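Local atomic coordinates of uncharacterized protein YqbN (Bacillus subtilis, PDB entry 3KLU), a protein that is of unknown function but, from its family, is probably a tail assembly chaperone of the phage XkdN-like kind. Residues 22-27 against 131-136; 47-52 against 83-88. One frame throughout, in Å; residues are numbered along the deposited sequence.

Interaction 1 of 2, residues 22-27 against 131-136; sequences DAEEVE and IEINGF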
loop_
_atom_site.group_PDB
_atom_site.type_symbol
_atom_site.label_atom_id
_atom_site.label_comp_id
_atom_site.label_asym_id
_atom_site.label_seq_id
_atom_site.Cartn_x
_atom_site.Cartn_y
_atom_site.Cartn_z
ATOM N N ASP A 22 -6.632 -12.584 10.507
ATOM C CA ASP A 22 -6.280 -11.264 10.100
ATOM C C ASP A 22 -5.699 -11.182 8.718
ATOM O O ASP A 22 -5.303 -12.186 8.120
ATOM C CB ASP A 22 -5.337 -10.620 11.098
ATOM C CG ASP A 22 -5.521 -9.107 11.155
ATOM O OD1 ASP A 22 -4.963 -8.379 10.290
ATOM O OD2 ASP A 22 -6.258 -8.652 12.064
ATOM N N ALA A 23 -5.672 -9.947 8.229
ATOM C CA ALA A 23 -5.156 -9.607 6.916
ATOM C C ALA A 23 -3.728 -10.062 6.651
ATOM O O ALA A 23 -2.832 -9.969 7.487
ATOM C CB ALA A 23 -5.264 -8.103 6.686
ATOM N N GLU A 24 -3.567 -10.563 5.448
ATOM C CA GLU A 24 -2.330 -11.053 4.898
ATOM C C GLU A 24 -0.961 -10.540 5.328
ATOM O O GLU A 24 -0.565 -10.518 6.490
ATOM C CB GLU A 24 -2.412 -10.866 3.395
ATOM C CG GLU A 24 -3.453 -9.810 2.934
ATOM C CD GLU A 24 -3.183 -8.408 3.463
ATOM O OE1 GLU A 24 -2.078 -8.198 3.997
ATOM O OE2 GLU A 24 -4.065 -7.523 3.338
ATOM N N GLU A 25 -0.270 -10.169 4.264
ATOM C CA GLU A 25 1.083 -9.658 4.138
ATOM C C GLU A 25 1.411 -10.509 2.924
ATOM O O GLU A 25 1.916 -11.619 3.022
ATOM C CB GLU A 25 1.966 -9.991 5.329
ATOM C CG GLU A 25 2.133 -8.799 6.256
ATOM C CD GLU A 25 3.589 -8.523 6.621
ATOM O OE1 GLU A 25 4.488 -9.212 6.087
ATOM O OE2 GLU A 25 3.833 -7.611 7.444
ATOM N N VAL A 26 1.013 -9.972 1.777
ATOM C CA VAL A 26 1.145 -10.588 0.474
ATOM C C VAL A 26 2.366 -10.058 -0.288
ATOM O O VAL A 26 2.514 -8.841 -0.470
ATOM C CB VAL A 26 -0.133 -10.274 -0.315
ATOM C CG1 VAL A 26 -0.025 -10.728 -1.740
ATOM C CG2 VAL A 26 -1.308 -10.927 0.375
ATOM N N GLU A 27 3.245 -10.956 -0.728
ATOM C CA GLU A 27 4.435 -10.562 -1.487
ATOM C C GLU A 27 4.083 -10.556 -2.961
ATOM O O GLU A 27 3.473 -11.491 -3.457
ATOM C CB GLU A 27 5.558 -11.548 -1.286
ATOM C CG GLU A 27 6.470 -11.287 -0.135
ATOM C CD GLU A 27 7.602 -12.306 -0.133
ATOM O OE1 GLU A 27 8.554 -12.161 0.667
ATOM O OE2 GLU A 27 7.522 -13.259 -0.953
ATOM N N ILE A 131 -4.985 -1.397 -4.252
ATOM C CA ILE A 131 -6.430 -1.238 -4.212
ATOM C C ILE A 131 -7.070 -2.616 -4.064
ATOM O O ILE A 131 -8.033 -2.801 -3.326
ATOM C CB ILE A 131 -6.928 -0.571 -5.500
ATOM C CG1 ILE A 131 -6.293 0.807 -5.620
ATOM C CG2 ILE A 131 -8.430 -0.474 -5.510
ATOM C CD1 ILE A 131 -6.416 1.619 -4.359
ATOM N N GLU A 132 -6.493 -3.582 -4.763
ATOM C CA GLU A 132 -6.972 -4.943 -4.743
ATOM C C GLU A 132 -6.703 -5.574 -3.390
ATOM O O GLU A 132 -7.561 -6.256 -2.854
ATOM C CB GLU A 132 -6.273 -5.742 -5.843
ATOM C CG GLU A 132 -6.536 -7.255 -5.796
ATOM C CD GLU A 132 -5.599 -8.040 -6.706
ATOM O OE1 GLU A 132 -5.334 -7.574 -7.839
ATOM O OE2 GLU A 132 -5.135 -9.119 -6.286
ATOM N N ILE A 133 -5.500 -5.376 -2.855
ATOM C CA ILE A 133 -5.146 -5.913 -1.551
ATOM C C ILE A 133 -6.116 -5.416 -0.432
ATOM O O ILE A 133 -6.262 -6.066 0.612
ATOM C CB ILE A 133 -3.707 -5.497 -1.179
ATOM C CG1 ILE A 133 -2.692 -6.336 -1.967
ATOM C CG2 ILE A 133 -3.470 -5.669 0.331
ATOM C CD1 ILE A 133 -2.568 -7.751 -1.513
ATOM N N ASN A 134 -6.772 -4.272 -0.645
ATOM C CA ASN A 134 -7.680 -3.750 0.351
ATOM C C ASN A 134 -9.115 -4.191 0.063
ATOM O O ASN A 134 -10.066 -3.533 0.484
ATOM C CB ASN A 134 -7.580 -2.220 0.374
ATOM C CG ASN A 134 -6.367 -1.742 1.105
ATOM O OD1 ASN A 134 -6.284 -1.860 2.315
ATOM N ND2 ASN A 134 -5.399 -1.226 0.377
ATOM N N GLY A 135 -9.251 -5.300 -0.666
ATOM C CA GLY A 135 -10.559 -5.831 -1.022
ATOM C C GLY A 135 -11.424 -5.026 -1.981
ATOM O O GLY A 135 -12.585 -5.355 -2.184
ATOM N N PHE A 136 -10.916 -3.967 -2.586
ATOM C CA PHE A 136 -11.774 -3.223 -3.507
ATOM C C PHE A 136 -11.816 -3.843 -4.890
ATOM O O PHE A 136 -10.793 -3.939 -5.567
ATOM C CB PHE A 136 -11.317 -1.780 -3.593
ATOM C CG PHE A 136 -11.489 -1.044 -2.312
ATOM C CD1 PHE A 136 -12.769 -0.810 -1.805
ATOM C CD2 PHE A 136 -10.389 -0.634 -1.572
ATOM C CE1 PHE A 136 -12.955 -0.180 -0.577
ATOM C CE2 PHE A 136 -10.556 0.002 -0.338
ATOM C CZ PHE A 136 -11.844 0.228 0.161
#
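The carboxylate of E24 reaches I133 through one oxygen: OE2 lies 3.6 Å from I133 CG2, with the two side chains running at a slant to each other. A bend at chi2 (61°) folds the glutamate chain round. The same OE2 probably accepts a hydrogen bond from A48 N, though E24 is poorly ordered and the detail at its tip is uncertain. A second flat group, the F136 ring, has N134 O 3.5 Å above one face, displaced toward the rim; this contact lies within the chain end that follows the helix.

I133 carries the apolar part by dividing its two branches. CG2, anti to the backbone N, goes to E24, while CG1 (chi1 -76°) leads CD1 to V26. There CD1 rests 3.7 Å from V26 CB and equally far, 3.9 Å, from CG1 and CG2, so the methyl meets the methine side of the valine, level with both of its methyls. V26 belongs to edge strand 26-28, paired through its backbone with F46, which I133 also touches.

Just beyond I133 the helix ends in a Schellman motif: G135 N bonds to E132 O at 2.9 Å and F136 N to I131 O at 3.2 Å, with G135 at positive phi as the C-prime residue. Strand and helix end meet by the apolar touch of V26 and I133, with the E24 carboxylate beside it against a methyl, which suggests a modest hold.

Interaction 2 of 2, residues 47-52 against 83-88; sequences KAITTD and ARIAVE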
loop_
_atom_site.group_PDB
_atom_site.type_symbol
_atom_site.label_atom_id
_atom_site.label_comp_id
_atom_site.label_asym_id
_atom_site.label_seq_id
_atom_site.Cartn_x
_atom_site.Cartn_y
_atom_site.Cartn_z
ATOM N N LYS A 47 -0.095 -5.230 2.596
ATOM C CA LYS A 47 -0.927 -5.614 3.725
ATOM C C LYS A 47 -1.998 -4.556 3.851
ATOM O O LYS A 47 -1.694 -3.405 4.145
ATOM C CB LYS A 47 -0.131 -5.656 5.019
ATOM C CG LYS A 47 -0.958 -6.134 6.207
ATOM C CD LYS A 47 -0.199 -5.868 7.507
ATOM C CE LYS A 47 -0.734 -6.727 8.620
ATOM N NZ LYS A 47 -2.183 -6.458 8.685
ATOM N N ALA A 48 -3.243 -4.948 3.593
ATOM C CA ALA A 48 -4.399 -4.051 3.682
ATOM C C ALA A 48 -4.416 -3.178 4.951
ATOM O O ALA A 48 -4.005 -3.590 6.047
ATOM C CB ALA A 48 -5.701 -4.862 3.615
ATOM N N ILE A 49 -4.875 -1.951 4.787
ATOM C CA ILE A 49 -4.970 -1.082 5.940
ATOM C C ILE A 49 -6.416 -1.232 6.446
ATOM O O ILE A 49 -7.179 -2.037 5.922
ATOM C CB ILE A 49 -4.623 0.368 5.556
ATOM C CG1 ILE A 49 -5.548 0.855 4.439
ATOM C CG2 ILE A 49 -3.179 0.410 5.076
ATOM C CD1 ILE A 49 -5.489 2.343 4.187
ATOM N N THR A 50 -6.796 -0.465 7.447
ATOM C CA THR A 50 -8.121 -0.611 7.988
ATOM C C THR A 50 -9.137 0.245 7.273
ATOM O O THR A 50 -8.808 1.201 6.525
ATOM C CB THR A 50 -8.122 -0.241 9.458
ATOM O OG1 THR A 50 -7.845 1.155 9.580
ATOM C CG2 THR A 50 -7.004 -1.015 10.191
ATOM N N THR A 51 -10.387 -0.111 7.490
ATOM C CA THR A 51 -11.483 0.621 6.904
ATOM C C THR A 51 -11.508 2.015 7.537
ATOM O O THR A 51 -11.679 3.006 6.841
ATOM C CB THR A 51 -12.791 -0.155 7.150
ATOM O OG1 THR A 51 -12.697 -1.443 6.501
ATOM C CG2 THR A 51 -13.995 0.653 6.654
ATOM N N ASP A 52 -11.301 2.088 8.849
ATOM C CA ASP A 52 -11.264 3.373 9.549
ATOM C C ASP A 52 -10.207 4.266 8.881
ATOM O O ASP A 52 -10.424 5.452 8.638
ATOM C CB ASP A 52 -10.868 3.195 11.043
ATOM C CG ASP A 52 -12.039 2.720 11.944
ATOM O OD1 ASP A 52 -13.161 2.575 11.428
ATOM O OD2 ASP A 52 -11.846 2.491 13.174
ATOM N N ALA A 83 -3.237 6.927 -4.103
ATOM C CA ALA A 83 -1.799 6.833 -3.977
ATOM C C ALA A 83 -1.457 6.708 -2.498
ATOM O O ALA A 83 -0.627 5.872 -2.107
ATOM C CB ALA A 83 -1.122 8.075 -4.601
ATOM N N ARG A 84 -2.088 7.538 -1.673
ATOM C CA ARG A 84 -1.817 7.489 -0.252
ATOM C C ARG A 84 -2.198 6.101 0.264
ATOM O O ARG A 84 -1.498 5.539 1.086
ATOM C CB ARG A 84 -2.624 8.550 0.498
ATOM C CG ARG A 84 -2.683 9.920 -0.133
ATOM C CD ARG A 84 -1.608 10.861 0.353
ATOM N NE ARG A 84 -1.395 10.798 1.799
ATOM C CZ ARG A 84 -2.219 11.278 2.723
ATOM N NH1 ARG A 84 -3.354 11.877 2.379
ATOM N NH2 ARG A 84 -1.888 11.175 4.008
ATOM N N ILE A 85 -3.299 5.530 -0.221
ATOM C CA ILE A 85 -3.707 4.195 0.238
ATOM C C ILE A 85 -2.603 3.165 -0.068
ATOM O O ILE A 85 -2.234 2.313 0.801
ATOM C CB ILE A 85 -5.016 3.720 -0.462
ATOM C CG1 ILE A 85 -6.192 4.626 -0.089
ATOM C CG2 ILE A 85 -5.304 2.282 -0.072
ATOM C CD1 ILE A 85 -7.535 4.251 -0.767
ATOM N N ALA A 86 -2.093 3.243 -1.305
ATOM C CA ALA A 86 -1.038 2.351 -1.780
ATOM C C ALA A 86 0.221 2.490 -0.925
ATOM O O ALA A 86 0.808 1.479 -0.494
ATOM C CB ALA A 86 -0.709 2.653 -3.272
ATOM N N VAL A 87 0.642 3.735 -0.684
ATOM C CA VAL A 87 1.816 3.959 0.146
ATOM C C VAL A 87 1.651 3.222 1.484
ATOM O O VAL A 87 2.526 2.484 1.886
ATOM C CB VAL A 87 2.037 5.486 0.386
ATOM C CG1 VAL A 87 3.006 5.730 1.598
ATOM C CG2 VAL A 87 2.670 6.107 -0.868
ATOM N N GLU A 88 0.505 3.395 2.143
ATOM C CA GLU A 88 0.266 2.763 3.449
ATOM C C GLU A 88 -0.037 1.231 3.398
ATOM O O GLU A 88 0.235 0.472 4.339
ATOM C CB GLU A 88 -0.820 3.558 4.169
ATOM C CG GLU A 88 -0.303 4.940 4.564
ATOM C CD GLU A 88 -1.360 5.822 5.238
ATOM O OE1 GLU A 88 -2.335 5.286 5.822
ATOM O OE2 GLU A 88 -1.214 7.063 5.201
HETATM O O HOH W 1 -0.143 -1.941 5.289
#
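I49 projects from the chain segment leading into helix 51-60 and meets the last turns of helix 78-89 with both of its branches. Its CG2 methyl lies against the backbone of E88, 3.5 Å from E88 O and 3.7 Å from E88 C, and reaches the glutamate side chain at CB, 4.0 Å away. The other branch takes the crowded position between backbone N and carbonyl carbon (chi1 57°) and then extends, carrying CD1 one turn back along the helix to I85 CG2 at 4.3 Å, a looser touch. I54 and L57 of helix 51-60 also pack on I49.

E88 takes part with its inner atoms. Its chain runs on fully extended beyond CG, and the carboxylate is occupied beyond this contact: OE1 forms a salt bridge with R53 and OE2 one with K96. R53 also supplies the backbone N capped by T50 OG1, the N-cap of helix 51-60. A water lies between K47 O and E88 O and donates to both, at 2.6 Å from E88 O; its separation from K47 O is too short for comfort, which leaves its exact position doubtful.

The contact therefore seats the loop that leads into helix 51-60 on the end of helix 78-89 through one isoleucine, backed by the pairing of the K47 and T89 backbones. Methyl groups pack against a carbonyl and against I85, whereas the negative charge of E88 is balanced by R53 and K96, which would probably keep the carboxylate ionised.

Interactions 1 and 2 have centres 9 Å apart and touch directly. Along the chain, 47-52 and 83-88 both fall between 22-27 and 131-136, so interaction 2 is nested within the loop closed by interaction 1. Segment 47-52 is the piece of interaction 2 that touches both segments of interaction 1, and a probable hydrogen bond runs from I49 N to N134 OD1 (2.8 Å). Strand 26-28 pairs with 44-46 in the three-stranded antiparallel sheet, and 47-52 continues from it into helix 51-60. Together the contacts bring strand 26-28, the end of helix 120-133, the loop into helix 51-60 and helix 78-89 together.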